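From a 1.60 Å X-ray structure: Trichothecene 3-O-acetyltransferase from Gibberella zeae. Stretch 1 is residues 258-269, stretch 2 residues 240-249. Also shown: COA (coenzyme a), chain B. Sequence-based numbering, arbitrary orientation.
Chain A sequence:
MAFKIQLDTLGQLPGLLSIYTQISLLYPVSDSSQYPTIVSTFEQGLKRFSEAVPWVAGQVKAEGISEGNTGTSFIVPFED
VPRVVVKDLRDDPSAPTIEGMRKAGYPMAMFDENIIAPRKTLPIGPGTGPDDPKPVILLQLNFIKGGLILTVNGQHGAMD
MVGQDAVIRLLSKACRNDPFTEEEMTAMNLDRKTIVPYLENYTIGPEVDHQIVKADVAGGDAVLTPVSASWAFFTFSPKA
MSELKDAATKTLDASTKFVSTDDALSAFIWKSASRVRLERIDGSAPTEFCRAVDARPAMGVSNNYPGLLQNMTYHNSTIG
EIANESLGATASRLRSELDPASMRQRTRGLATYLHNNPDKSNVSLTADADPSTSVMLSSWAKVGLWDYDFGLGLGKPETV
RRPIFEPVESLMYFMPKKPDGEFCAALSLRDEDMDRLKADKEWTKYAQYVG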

ATOM      1  N   PHE A 258      -7.927  15.471  19.373  1.00 14.12           N
ATOM      2  CA  PHE A 258      -8.750  14.419  18.783  1.00 13.28           C
ATOM      3  C   PHE A 258      -7.851  13.389  18.121  1.00 12.22           C
ATOM      4  O   PHE A 258      -6.691  13.678  17.808  1.00 12.03           O
ATOM      5  CB  PHE A 258      -9.726  15.002  17.745  1.00 13.21           C
ATOM      6  CG  PHE A 258      -9.047  15.577  16.528  1.00 13.57           C
ATOM      7  CD1 PHE A 258      -8.702  14.757  15.456  1.00 13.79           C
ATOM      8  CD2 PHE A 258      -8.734  16.938  16.468  1.00 14.16           C
ATOM      9  CE1 PHE A 258      -8.053  15.284  14.328  1.00 14.90           C
ATOM     10  CE2 PHE A 258      -8.097  17.474  15.355  1.00 15.42           C
ATOM     11  CZ  PHE A 258      -7.757  16.643  14.278  1.00 14.76           C
ATOM     12  N   VAL A 259      -8.386  12.188  17.935  1.00 11.59           N
ATOM     13  CA  VAL A 259      -7.743  11.202  17.067  1.00 10.69           C
ATOM     14  C   VAL A 259      -8.761  10.716  16.039  1.00 10.33           C
ATOM     15  O   VAL A 259      -9.946  11.010  16.157  1.00 10.50           O
ATOM     16  CB  VAL A 259      -7.145  10.007  17.855  1.00 10.87           C
ATOM     17  CG1 VAL A 259      -5.989  10.478  18.738  1.00 10.85           C
ATOM     18  CG2 VAL A 259      -8.232   9.250  18.654  1.00 10.67           C
ATOM     19  N   SER A 260      -8.290   9.985  15.032  1.00  9.86           N
ATOM     20  CA  SER A 260      -9.161   9.463  13.986  1.00  9.73           C
ATOM     21  C   SER A 260      -9.496   7.988  14.197  1.00 10.28           C
ATOM     22  O   SER A 260      -8.857   7.279  14.999  1.00 10.26           O
ATOM     23  CB  SER A 260      -8.473   9.603  12.627  1.00  9.46           C
ATOM     24  OG  SER A 260      -7.333   8.766  12.547  1.00  9.22           O
ATOM     25  N   THR A 261     -10.487   7.527  13.435  1.00  9.92           N
ATOM     26  CA  THR A 261     -10.818   6.111  13.354  1.00 10.46           C
ATOM     27  C   THR A 261      -9.562   5.304  12.999  1.00 10.27           C
ATOM     28  O   THR A 261      -9.249   4.302  13.649  1.00 10.45           O
ATOM     29  CB  THR A 261     -11.939   5.882  12.299  1.00 10.59           C
ATOM     30  OG1 THR A 261     -13.119   6.598  12.696  1.00 11.49           O
ATOM     31  CG2 THR A 261     -12.285   4.413  12.181  1.00 11.23           C
ATOM     32  N   ASP A 262      -8.845   5.765  11.972  1.00 10.21           N
ATOM     33  CA  ASP A 262      -7.613   5.125  11.519  1.00  9.88           C
ATOM     34  C   ASP A 262      -6.553   5.081  12.634  1.00  9.82           C
ATOM     35  O   ASP A 262      -5.918   4.048  12.855  1.00  9.51           O
ATOM     36  CB  ASP A 262      -7.088   5.852  10.279  1.00 10.42           C
ATOM     37  CG  ASP A 262      -6.078   5.040   9.502  1.00 11.34           C
ATOM     38  OD1 ASP A 262      -4.976   4.775  10.046  1.00 11.86           O
ATOM     39  OD2 ASP A 262      -6.404   4.682   8.338  1.00 10.25           O
ATOM     40  N   ASP A 263      -6.383   6.195  13.350  1.00  9.37           N
ATOM     41  CA  ASP A 263      -5.495   6.240  14.524  1.00  9.60           C
ATOM     42  C   ASP A 263      -5.846   5.155  15.547  1.00  9.61           C
ATOM     43  O   ASP A 263      -4.971   4.451  16.069  1.00  9.73           O
ATOM     44  CB  ASP A 263      -5.642   7.569  15.268  1.00  9.39           C
ATOM     45  CG  ASP A 263      -5.052   8.759  14.527  1.00 10.57           C
ATOM     46  OD1 ASP A 263      -4.275   8.591  13.556  1.00 10.69           O
ATOM     47  OD2 ASP A 263      -5.397   9.888  14.932  1.00 10.86           O
ATOM     48  N   ALA A 264      -7.137   5.043  15.845  1.00  9.80           N
ATOM     49  CA  ALA A 264      -7.626   4.135  16.887  1.00 10.09           C
ATOM     50  C   ALA A 264      -7.350   2.673  16.526  1.00 10.74           C
ATOM     51  O   ALA A 264      -6.854   1.901  17.350  1.00 11.28           O
ATOM     52  CB  ALA A 264      -9.112   4.382  17.150  1.00 10.65           C
ATOM     53  N   LEU A 265      -7.650   2.293  15.283  1.00 10.21           N
ATOM     54  CA  LEU A 265      -7.373   0.925  14.847  1.00 10.71           C
ATOM     55  C   LEU A 265      -5.874   0.648  14.812  1.00 10.60           C
ATOM     56  O   LEU A 265      -5.416  -0.414  15.233  1.00 10.79           O
ATOM     57  CB  LEU A 265      -8.000   0.628  13.477  1.00 10.48           C
ATOM     58  CG  LEU A 265      -7.800  -0.824  13.008  1.00 10.93           C
ATOM     59  CD1 LEU A 265      -8.238  -1.856  14.060  1.00 12.37           C
ATOM     60  CD2 LEU A 265      -8.470  -1.100  11.657  1.00 11.20           C
ATOM     61  N   SER A 266      -5.104   1.602  14.293  1.00 10.21           N
ATOM     62  CA  SER A 266      -3.652   1.465  14.271  1.00 10.26           C
ATOM     63  C   SER A 266      -3.116   1.238  15.700  1.00 10.52           C
ATOM     64  O   SER A 266      -2.296   0.336  15.927  1.00 10.69           O
ATOM     65  CB  SER A 266      -3.002   2.684  13.613  1.00 10.35           C
ATOM     66  OG  SER A 266      -3.453   2.834  12.265  1.00 10.37           O
ATOM     67  N   ALA A 267      -3.606   2.037  16.645  1.00 10.82           N
ATOM     68  CA  ALA A 267      -3.186   1.938  18.051  1.00 11.37           C
ATOM     69  C   ALA A 267      -3.571   0.591  18.667  1.00 11.72           C
ATOM     70  O   ALA A 267      -2.779  -0.016  19.407  1.00 12.14           O
ATOM     71  CB  ALA A 267      -3.792   3.074  18.859  1.00 11.41           C
ATOM     72  N   PHE A 268      -4.785   0.137  18.358  1.00 11.42           N
ATOM     73  CA  PHE A 268      -5.317  -1.119  18.875  1.00 11.95           C
ATOM     74  C   PHE A 268      -4.463  -2.293  18.397  1.00 12.39           C
ATOM     75  O   PHE A 268      -4.203  -3.243  19.142  1.00 12.49           O
ATOM     76  CB  PHE A 268      -6.779  -1.279  18.432  1.00 12.05           C
ATOM     77  CG  PHE A 268      -7.429  -2.543  18.908  1.00 12.08           C
ATOM     78  CD1 PHE A 268      -7.784  -2.701  20.249  1.00 13.29           C
ATOM     79  CD2 PHE A 268      -7.707  -3.576  18.009  1.00 12.94           C
ATOM     80  CE1 PHE A 268      -8.399  -3.881  20.686  1.00 13.83           C
ATOM     81  CE2 PHE A 268      -8.323  -4.755  18.434  1.00 12.65           C
ATOM     82  CZ  PHE A 268      -8.662  -4.909  19.780  1.00 13.15           C
ATOM     83  N   ILE A 269      -4.012  -2.216  17.152  1.00 11.91           N
ATOM     84  CA  ILE A 269      -3.154  -3.263  16.597  1.00 12.30           C
ATOM     85  C   ILE A 269      -1.772  -3.276  17.259  1.00 12.34           C
ATOM     86  O   ILE A 269      -1.267  -4.351  17.616  1.00 12.45           O
ATOM     87  CB  ILE A 269      -3.076  -3.167  15.049  1.00 12.00           C
ATOM     88  CG1 ILE A 269      -4.427  -3.573  14.448  1.00 13.02           C
ATOM     89  CG2 ILE A 269      -1.982  -4.071  14.510  1.00 13.58           C
ATOM     90  CD1 ILE A 269      -4.587  -3.209  12.966  1.00 12.26           C
TER
HETATM   91  N1A COA B 452     -12.400  17.458  15.600  1.00 15.07           N
HETATM   92  C2A COA B 452     -12.525  16.086  15.673  1.00 15.99           C
HETATM   93  N3A COA B 452     -12.001  15.284  14.679  1.00 14.28           N
HETATM   94  C4A COA B 452     -11.359  15.864  13.630  1.00 15.70           C
HETATM   95  C5A COA B 452     -11.219  17.250  13.542  1.00 15.89           C
HETATM   96  C6A COA B 452     -11.750  18.062  14.542  1.00 16.68           C
HETATM   97  N6A COA B 452     -11.859  19.379  14.342  1.00 17.10           N
HETATM   98  N7A COA B 452     -10.539  17.536  12.403  1.00 17.87           N
HETATM   99  C8A COA B 452     -10.249  16.371  11.774  1.00 16.54           C
HETATM  100  N9A COA B 452     -10.751  15.333  12.523  1.00 15.74           N
HETATM  101  C1B COA B 452     -10.709  13.901  12.194  1.00 17.37           C
HETATM  102  C2B COA B 452     -11.675  13.615  11.064  1.00 17.81           C
HETATM  103  O2B COA B 452     -12.990  13.516  11.531  1.00 17.47           O
HETATM  104  C3B COA B 452     -11.127  12.304  10.552  1.00 19.53           C
HETATM  105  O3B COA B 452     -11.443  11.293  11.460  1.00 19.85           O
HETATM  106  P3B COA B 452     -12.472  10.140  11.081  1.00 19.53           P
HETATM  107  O7A COA B 452     -11.968   9.459   9.827  1.00 20.36           O
HETATM  108  O8A COA B 452     -13.799  10.818  10.859  1.00 22.79           O
HETATM  109  O9A COA B 452     -12.548   9.193  12.246  1.00 18.47           O
HETATM  110  C4B COA B 452      -9.644  12.466  10.736  1.00 19.61           C
HETATM  111  O4B COA B 452      -9.445  13.493  11.699  1.00 19.26           O
HETATM  112  C5B COA B 452      -8.974  12.799   9.426  1.00 21.81           C
HETATM  113  O5B COA B 452      -7.634  12.658   9.772  1.00 23.93           O
HETATM  114  P1A COA B 452      -6.518  12.453   8.658  0.60 24.21           P
HETATM  115  O1A COA B 452      -6.772  13.378   7.470  0.60 21.19           O
HETATM  116  O2A COA B 452      -5.160  12.634   9.295  0.60 24.72           O
HETATM  117  O3A COA B 452      -6.771  11.000   8.042  1.00 19.92           O
HETATM  118  P2A COA B 452      -6.835   9.609   8.818  1.00 15.58           P
HETATM  119  O4A COA B 452      -8.080   8.886   8.361  1.00 13.93           O
HETATM  120  O5A COA B 452      -6.668   9.741  10.305  1.00 17.35           O
HETATM  121  O6A COA B 452      -5.555   8.852   8.246  1.00 16.27           O
HETATM  122  CBP COA B 452      -3.285   8.649   7.576  1.00 16.43           C
HETATM  123  CCP COA B 452      -4.241   9.219   8.623  1.00 14.97           C
HETATM  124  CDP COA B 452      -3.427   7.126   7.539  1.00 15.63           C
HETATM  125  CEP COA B 452      -1.848   8.971   7.980  1.00 16.86           C
HETATM  126  CAP COA B 452      -3.659   9.283   6.227  1.00 17.55           C
HETATM  127  OAP COA B 452      -3.519  10.689   6.269  1.00 19.31           O
HETATM  128  C9P COA B 452      -2.803   8.777   5.113  1.00 19.51           C
HETATM  129  O9P COA B 452      -1.606   9.441   4.826  1.00 18.71           O
HETATM  130  N8P COA B 452      -3.264   7.713   4.471  1.00 20.95           N
HETATM  131  C7P COA B 452      -2.540   7.072   3.401  1.00 22.78           C
HETATM  132  C6P COA B 452      -1.416   6.213   3.960  1.00 25.38           C
HETATM  133  C5P COA B 452      -0.756   5.566   2.779  1.00 27.88           C
HETATM  134  O5P COA B 452      -0.432   6.261   1.793  1.00 29.96           O
HETATM  135  N4P COA B 452      -0.564   4.256   2.861  1.00 26.50           N
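Stretch 2, residues 240-249: AMSELKDAAT

A single phosphate oxygen of coenzyme A ties these two helices together, although no direct hydrogen bond links them. Lys 245 NZ, from residues 240-249, donates to COA O9A at 2.8 Å, and the same oxygen receives Thr 261 OG1 at 2.7 Å and Thr 261 N at 2.9 Å. Helices that cross steeply touch over a short span, and small residues at the crossing allow a close approach. Here residues 240-249 are helical throughout and meet the helix of residues 261-269 at 85°, nearly perpendicular, with the axes 8.4 Å apart at their nearest.

Ala 264 occupies the crossing. Ala 264 CA lies 5.3 Å from Lys 245 CA; the CA-to-CB bond points toward the other helix, and Ala 264 CB rests 3.8 Å from both Leu 244 O and Lys 245 CA and 4.1 Å from Ala 248 CB. A methyl group thus packs directly on backbone. Further along helix 261-269, Leu 265 and Phe 268 pack against Leu 244: Leu 265 CD1 is 3.9 Å from Leu 244 CD1, while Leu 244 CD2 sits over the face of the Phe 268 ring, 3.6 Å from Phe 268 CD1, in a CH-pi contact. Met 241, with all three chi angles m, curls its end inward, so that Met 241 CE lies 3.3 Å from Thr 261 CG2 and 3.6 Å from Leu 265 CB.

Lys 245, by contrast, is fully extended, with every chi angle t. Its aliphatic chain runs past the start of helix 261-269 to the loop before it, where Lys 245 CE lies 3.4 Å from Val 259 O, before its amine reaches the phosphate. Water completes the polar edge: water 1 O lies 3.0 Å from Lys 245 NZ and 2.9 Å from Val 259 O, hydrogen-bonded to both; water 2 O likewise bridges Thr 249 OG1 (2.8 Å) and Val 259 N (2.9 Å).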

ATOM      1  N   ALA A 240     -17.615  -2.001  15.612  1.00 14.48           N
ATOM      2  CA  ALA A 240     -16.302  -2.236  16.233  1.00 14.27           C
ATOM      3  C   ALA A 240     -15.399  -1.019  16.041  1.00 14.00           C
ATOM      4  O   ALA A 240     -14.735  -0.571  16.972  1.00 13.56           O
ATOM      5  CB  ALA A 240     -15.638  -3.483  15.657  1.00 14.28           C
ATOM      6  N   MET A 241     -15.386  -0.486  14.821  1.00 13.83           N
ATOM      7  CA  MET A 241     -14.563   0.682  14.515  1.00 13.56           C
ATOM      8  C   MET A 241     -14.942   1.895  15.367  1.00 13.81           C
ATOM      9  O   MET A 241     -14.065   2.552  15.947  1.00 14.35           O
ATOM     10  CB  MET A 241     -14.635   1.011  13.019  1.00 13.57           C
ATOM     11  CG  MET A 241     -13.919  -0.023  12.123  1.00 13.97           C
ATOM     12  SD  MET A 241     -12.190  -0.383  12.550  1.00 13.75           S
ATOM     13  CE  MET A 241     -11.378   1.189  12.215  1.00 12.78           C
ATOM     14  N   SER A 242     -16.240   2.180  15.455  1.00 13.94           N
ATOM     15  CA  SER A 242     -16.713   3.335  16.229  1.00 14.63           C
ATOM     16  C   SER A 242     -16.457   3.155  17.730  1.00 14.11           C
ATOM     17  O   SER A 242     -16.163   4.124  18.426  1.00 14.29           O
ATOM     18  CB  SER A 242     -18.190   3.617  15.954  1.00 14.85           C
ATOM     19  OG  SER A 242     -19.002   2.546  16.379  1.00 18.53           O
ATOM     20  N   GLU A 243     -16.561   1.915  18.213  1.00 13.93           N
ATOM     21  CA  GLU A 243     -16.280   1.607  19.624  1.00 14.08           C
ATOM     22  C   GLU A 243     -14.796   1.742  19.979  1.00 13.55           C
ATOM     23  O   GLU A 243     -14.450   2.190  21.077  1.00 13.80           O
ATOM     24  CB  GLU A 243     -16.842   0.236  20.012  1.00 14.71           C
ATOM     25  CG  GLU A 243     -18.370   0.250  20.068  1.00 17.29           C
ATOM     26  CD  GLU A 243     -18.980  -1.092  20.383  1.00 20.21           C
ATOM     27  OE1 GLU A 243     -18.250  -1.985  20.850  1.00 22.46           O
ATOM     28  OE2 GLU A 243     -20.206  -1.246  20.176  1.00 22.81           O
ATOM     29  N   LEU A 244     -13.917   1.369  19.045  1.00 12.95           N
ATOM     30  CA  LEU A 244     -12.479   1.623  19.198  1.00 12.40           C
ATOM     31  C   LEU A 244     -12.178   3.123  19.241  1.00 12.23           C
ATOM     32  O   LEU A 244     -11.415   3.588  20.096  1.00 12.63           O
ATOM     33  CB  LEU A 244     -11.682   0.972  18.056  1.00 12.35           C
ATOM     34  CG  LEU A 244     -11.540  -0.552  18.128  1.00 12.83           C
ATOM     35  CD1 LEU A 244     -10.844  -1.083  16.871  1.00 12.81           C
ATOM     36  CD2 LEU A 244     -10.783  -0.975  19.397  1.00 12.10           C
ATOM     37  N   LYS A 245     -12.786   3.885  18.335  1.00 12.03           N
ATOM     38  CA  LYS A 245     -12.550   5.331  18.340  1.00 11.80           C
ATOM     39  C   LYS A 245     -13.077   5.971  19.629  1.00 11.99           C
ATOM     40  O   LYS A 245     -12.411   6.833  20.201  1.00 12.44           O
ATOM     41  CB  LYS A 245     -13.162   6.015  17.122  1.00 11.77           C
ATOM     42  CG  LYS A 245     -12.747   7.474  17.002  1.00 11.17           C
ATOM     43  CD  LYS A 245     -13.438   8.150  15.842  1.00 11.29           C
ATOM     44  CE  LYS A 245     -13.003   9.604  15.713  1.00 13.64           C
ATOM     45  NZ  LYS A 245     -13.666  10.252  14.557  1.00 10.89           N
ATOM     46  N   ASP A 246     -14.256   5.533  20.077  1.00 12.39           N
ATOM     47  CA  ASP A 246     -14.831   5.988  21.355  1.00 12.69           C
ATOM     48  C   ASP A 246     -13.855   5.731  22.518  1.00 12.74           C
ATOM     49  O   ASP A 246     -13.557   6.640  23.321  1.00 12.85           O
ATOM     50  CB  ASP A 246     -16.190   5.301  21.587  1.00 12.76           C
ATOM     51  CG  ASP A 246     -16.824   5.656  22.937  1.00 14.94           C
ATOM     52  OD1 ASP A 246     -17.005   6.852  23.250  1.00 15.44           O
ATOM     53  OD2 ASP A 246     -17.169   4.713  23.684  1.00 15.81           O
ATOM     54  N   ALA A 247     -13.331   4.505  22.581  1.00 12.76           N
ATOM     55  CA  ALA A 247     -12.394   4.083  23.637  1.00 12.72           C
ATOM     56  C   ALA A 247     -11.116   4.930  23.671  1.00 12.77           C
ATOM     57  O   ALA A 247     -10.646   5.320  24.739  1.00 12.93           O
ATOM     58  CB  ALA A 247     -12.059   2.611  23.478  1.00 12.87           C
ATOM     59  N   ALA A 248     -10.570   5.214  22.486  1.00 11.90           N
ATOM     60  CA  ALA A 248      -9.415   6.090  22.336  1.00 11.91           C
ATOM     61  C   ALA A 248      -9.720   7.539  22.714  1.00 11.53           C
ATOM     62  O   ALA A 248      -8.951   8.172  23.434  1.00 11.79           O
ATOM     63  CB  ALA A 248      -8.897   6.025  20.907  1.00 11.01           C
ATOM     64  N   THR A 249     -10.847   8.055  22.227  1.00 11.57           N
ATOM     65  CA  THR A 249     -11.234   9.455  22.436  1.00 11.50           C
ATOM     66  C   THR A 249     -11.397   9.765  23.929  1.00 12.17           C
ATOM     67  O   THR A 249     -11.037  10.847  24.393  1.00 12.47           O
ATOM     68  CB  THR A 249     -12.513   9.786  21.633  1.00 11.77           C
ATOM     69  OG1 THR A 249     -12.238   9.612  20.234  1.00 10.60           O
ATOM     70  CG2 THR A 249     -13.005  11.209  21.882  1.00 11.37           C
TER
HETATM   71  O   HOH W   1     -12.154  12.657  15.409  1.00 17.08           O
HETATM   72  O   HOH W   2     -11.037  11.931  19.170  1.00 14.94           O